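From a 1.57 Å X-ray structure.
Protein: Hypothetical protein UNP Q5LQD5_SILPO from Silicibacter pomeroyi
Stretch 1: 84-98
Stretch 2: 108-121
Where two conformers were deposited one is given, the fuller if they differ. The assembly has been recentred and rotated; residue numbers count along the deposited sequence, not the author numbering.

Stretch 1 (84-98) RQLAAMDLLGNAAAF
Stretch 2, residues 108-121: GSVTFASGIASGNM

Two β-hairpins pack face to face, burying 548 Å² between them. In stretch 1, strand 85-90 pairs antiparallel with strand 95-98 (Leu86 N to Phe98 O, 2.9 Å; Ala88 N to Ala96 O, 3.0 Å; Asp90 N to Asn94 O, 2.8 Å), joined by a type I turn from Asp90 to Gly93. In stretch 2, strands 108-112 and 115-120 pair through Val110 N to Ala117 O (2.8 Å) and Phe112 N to Gly115 O (3.0 Å). Strand 115-120 runs at 170° to strand 85-90, axes 7.3 Å apart, and at 19° to strand 95-98, 6.7 Å apart. No backbone hydrogen bond crosses; the CA register pairs Ala87 with Ser118 (7.1 Å), Gly93 with Ser114 (4.7 Å) and Ala97 with Ser109 (6.7 Å). Gly93 (phi/psi 89/1) lies close against the 113-115 backbone; a CB here would point toward stretch 2, 3.6 Å from Ser114 CA, and would be jammed against the carbonyl O of the residue before. Water 2 lies 2.7 Å from Gly93 O and 2.9 Å from Phe112 O. Extended backbones alternate the side chains, so Gln85, Ala87, Met89, Ala95 and Ala97 point toward stretch 2, while Leu86, Ala88 and Phe98 point away. Ile116, chi1 and chi2 both t, fills the apolar centre: its CB lies 3.7 Å from Ala95 CB, its CG2 4.1 Å from Ala87 CB and its CD1 3.6 Å from Ala97 CB. Selenomethionine Met89 (t, t, p) sets its SE 3.9 Å from Ser114 O. Ser118 (p) places OG 3.8 Å from Ala87 CB. At the other end, buried Gln85 (t, t, chi3 47°) uses both ends of its amide: NE2 donates to Gly119 O (3.0 Å, 157°), and OE1 accepts from Asn120 ND2 (2.9 Å, 159°; Asn120 chi1 p, chi2 92°). At the turn, Asp90 (p) OD1 accepts from Leu92 N (2.9 Å) and, just beyond it, Asn94 N (3.0 Å).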

# COMPACT_ATOMS: atom_id res chain seq x y z
N ARG A 84 14.73 4.18 10.20
CA ARG A 84 13.63 4.03 9.23
C ARG A 84 13.54 2.63 8.66
O ARG A 84 14.37 1.77 8.97
CB ARG A 84 13.65 5.13 8.15
CG ARG A 84 14.96 5.94 8.06
CD ARG A 84 14.91 6.98 6.94
NE ARG A 84 16.13 7.81 6.93
CZ ARG A 84 16.36 8.81 7.78
NH1 ARG A 84 15.45 9.13 8.71
NH2 ARG A 84 17.49 9.49 7.70
N GLN A 85 12.52 2.41 7.83
CA GLN A 85 12.14 1.08 7.41
C GLN A 85 11.57 1.21 5.99
O GLN A 85 10.84 2.16 5.72
CB GLN A 85 11.08 0.52 8.36
CG GLN A 85 10.60 -0.88 8.00
CD GLN A 85 9.66 -1.46 9.05
OE1 GLN A 85 8.73 -0.80 9.51
NE2 GLN A 85 9.90 -2.72 9.42
N LEU A 86 11.92 0.28 5.11
CA LEU A 86 11.56 0.38 3.70
C LEU A 86 11.22 -0.99 3.13
O LEU A 86 11.91 -1.97 3.39
CB LEU A 86 12.72 0.99 2.90
CG LEU A 86 12.47 1.21 1.40
CD1 LEU A 86 11.35 2.23 1.20
CD2 LEU A 86 13.75 1.66 0.67
N ALA A 87 10.15 -1.04 2.34
CA ALA A 87 9.78 -2.27 1.67
C ALA A 87 9.46 -1.91 0.24
O ALA A 87 8.94 -0.82 -0.04
CB ALA A 87 8.58 -2.90 2.33
N ALA A 88 9.80 -2.80 -0.68
CA ALA A 88 9.56 -2.51 -2.09
C ALA A 88 9.25 -3.79 -2.81
O ALA A 88 9.80 -4.84 -2.48
CB ALA A 88 10.80 -1.87 -2.73
N MSE A 89 8.39 -3.71 -3.82
CA MSE A 89 7.98 -4.89 -4.55
C MSE A 89 7.96 -4.55 -6.03
O MSE A 89 7.51 -3.47 -6.40
CB MSE A 89 6.57 -5.33 -4.10
CG MSE A 89 6.06 -6.57 -4.81
SE MSE A 89 4.10 -6.65 -4.80
CE MSE A 89 3.74 -5.20 -6.06
N ASP A 90 8.44 -5.46 -6.88
CA ASP A 90 8.45 -5.20 -8.32
C ASP A 90 7.16 -5.67 -8.97
O ASP A 90 6.26 -6.15 -8.29
CB ASP A 90 9.72 -5.77 -9.01
CG ASP A 90 9.70 -7.30 -9.20
OD1 ASP A 90 8.67 -7.97 -8.97
OD2 ASP A 90 10.78 -7.82 -9.60
N LEU A 91 7.07 -5.50 -10.30
CA LEU A 91 5.81 -5.74 -11.01
C LEU A 91 5.43 -7.20 -11.09
O LEU A 91 4.28 -7.52 -11.44
CB LEU A 91 5.86 -5.13 -12.41
CG LEU A 91 5.92 -3.60 -12.48
CD1 LEU A 91 6.15 -3.18 -13.93
CD2 LEU A 91 4.63 -2.95 -11.94
N LEU A 92 6.36 -8.09 -10.73
CA LEU A 92 6.06 -9.52 -10.69
C LEU A 92 6.01 -10.07 -9.26
O LEU A 92 6.03 -11.29 -9.06
CB LEU A 92 7.07 -10.30 -11.55
CG LEU A 92 6.81 -10.21 -13.06
CD1 LEU A 92 8.04 -10.57 -13.87
CD2 LEU A 92 5.61 -11.10 -13.44
N GLY A 93 5.96 -9.16 -8.28
CA GLY A 93 5.69 -9.56 -6.90
C GLY A 93 6.91 -9.91 -6.08
O GLY A 93 6.78 -10.28 -4.90
N ASN A 94 8.10 -9.80 -6.67
CA ASN A 94 9.36 -9.95 -5.93
C ASN A 94 9.51 -8.79 -4.97
O ASN A 94 9.19 -7.67 -5.34
CB ASN A 94 10.52 -9.96 -6.92
CG ASN A 94 10.38 -11.06 -7.92
OD1 ASN A 94 10.49 -12.24 -7.57
ND2 ASN A 94 10.06 -10.70 -9.16
N ALA A 95 9.98 -9.06 -3.76
CA ALA A 95 9.98 -8.01 -2.72
C ALA A 95 11.12 -8.13 -1.74
O ALA A 95 11.67 -9.22 -1.55
CB ALA A 95 8.67 -8.03 -1.97
N ALA A 96 11.46 -7.01 -1.11
CA ALA A 96 12.49 -6.99 -0.08
C ALA A 96 12.20 -5.85 0.88
O ALA A 96 11.56 -4.87 0.52
CB ALA A 96 13.83 -6.77 -0.71
N ALA A 97 12.72 -5.98 2.10
CA ALA A 97 12.60 -4.93 3.09
C ALA A 97 13.92 -4.67 3.81
O ALA A 97 14.79 -5.55 3.89
CB ALA A 97 11.52 -5.27 4.10
N PHE A 98 14.04 -3.45 4.32
CA PHE A 98 15.10 -3.10 5.25
C PHE A 98 14.43 -2.59 6.53
O PHE A 98 13.49 -1.77 6.47
CB PHE A 98 15.98 -2.00 4.66
CG PHE A 98 16.87 -1.33 5.67
CD1 PHE A 98 18.13 -1.88 5.97
CD2 PHE A 98 16.46 -0.18 6.35
CE1 PHE A 98 18.96 -1.27 6.92
CE2 PHE A 98 17.27 0.43 7.31
CZ PHE A 98 18.53 -0.13 7.60
N GLY A 108 9.78 -6.54 12.11
CA GLY A 108 10.30 -6.02 10.89
C GLY A 108 9.45 -6.47 9.71
O GLY A 108 8.57 -5.74 9.37
N SER A 109 9.67 -7.66 9.11
CA SER A 109 9.01 -7.96 7.81
C SER A 109 8.81 -9.43 7.45
O SER A 109 9.51 -10.31 7.95
CB SER A 109 9.75 -7.26 6.65
OG SER A 109 11.08 -7.75 6.49
N VAL A 110 7.82 -9.67 6.57
CA VAL A 110 7.46 -11.01 6.13
C VAL A 110 7.17 -10.99 4.62
O VAL A 110 6.25 -10.31 4.18
CB VAL A 110 6.17 -11.52 6.87
CG1 VAL A 110 5.77 -12.89 6.36
CG2 VAL A 110 6.39 -11.55 8.40
N THR A 111 7.95 -11.71 3.82
CA THR A 111 7.61 -11.82 2.39
C THR A 111 6.65 -13.00 2.22
O THR A 111 6.64 -13.93 3.03
CB THR A 111 8.84 -12.05 1.51
OG1 THR A 111 9.47 -13.27 1.91
CG2 THR A 111 9.82 -10.86 1.65
N PHE A 112 5.84 -12.96 1.16
CA PHE A 112 4.93 -14.07 0.88
C PHE A 112 4.78 -14.10 -0.64
O PHE A 112 5.32 -13.25 -1.32
CB PHE A 112 3.60 -13.88 1.61
CG PHE A 112 2.94 -12.54 1.38
CD1 PHE A 112 2.07 -12.36 0.31
CD2 PHE A 112 3.20 -11.47 2.23
CE1 PHE A 112 1.46 -11.12 0.08
CE2 PHE A 112 2.60 -10.22 2.01
CZ PHE A 112 1.73 -10.04 0.94
N ALA A 113 4.15 -15.12 -1.22
CA ALA A 113 4.34 -15.34 -2.67
C ALA A 113 4.23 -14.08 -3.55
O ALA A 113 5.04 -13.87 -4.47
CB ALA A 113 3.39 -16.41 -3.17
N SER A 114 3.26 -13.23 -3.24
CA SER A 114 2.93 -12.10 -4.11
C SER A 114 3.00 -10.76 -3.39
O SER A 114 2.22 -9.85 -3.69
CB SER A 114 1.52 -12.29 -4.67
OG SER A 114 0.57 -12.19 -3.62
N GLY A 115 3.94 -10.61 -2.46
CA GLY A 115 4.03 -9.39 -1.68
C GLY A 115 4.89 -9.41 -0.44
O GLY A 115 5.70 -10.32 -0.25
N ILE A 116 4.69 -8.41 0.41
CA ILE A 116 5.54 -8.22 1.60
C ILE A 116 4.77 -7.39 2.63
O ILE A 116 4.14 -6.40 2.29
CB ILE A 116 6.92 -7.58 1.24
CG1 ILE A 116 7.86 -7.54 2.45
CG2 ILE A 116 6.76 -6.16 0.64
CD1 ILE A 116 9.29 -7.20 2.07
N ALA A 117 4.83 -7.85 3.88
CA ALA A 117 4.25 -7.13 5.00
C ALA A 117 5.42 -6.61 5.83
O ALA A 117 6.42 -7.31 5.98
CB ALA A 117 3.42 -8.08 5.82
N SER A 118 5.31 -5.39 6.37
CA SER A 118 6.35 -4.86 7.27
C SER A 118 5.74 -3.95 8.32
O SER A 118 4.67 -3.39 8.12
CB SER A 118 7.45 -4.12 6.50
OG SER A 118 6.93 -3.02 5.76
N GLY A 119 6.41 -3.80 9.45
CA GLY A 119 5.86 -2.93 10.47
C GLY A 119 6.83 -2.68 11.59
O GLY A 119 7.91 -3.29 11.63
N ASN A 120 6.46 -1.77 12.49
CA ASN A 120 7.28 -1.48 13.65
C ASN A 120 6.39 -0.99 14.79
O ASN A 120 5.20 -0.68 14.59
CB ASN A 120 8.40 -0.48 13.34
CG ASN A 120 7.87 0.88 12.87
OD1 ASN A 120 7.67 1.78 13.68
ND2 ASN A 120 7.66 1.02 11.56
N MSE A 121 6.96 -0.93 16.00
CA MSE A 121 6.17 -0.65 17.20
C MSE A 121 4.97 -1.61 17.32
O MSE A 121 3.88 -1.21 17.74
CB MSE A 121 5.74 0.82 17.21
CG MSE A 121 5.08 1.31 18.49
SE MSE A 121 6.19 1.05 20.07
CE MSE A 121 5.39 -0.59 20.77
O HOH W 1 7.03 -13.24 -7.21
O HOH W 2 7.28 -11.45 -2.52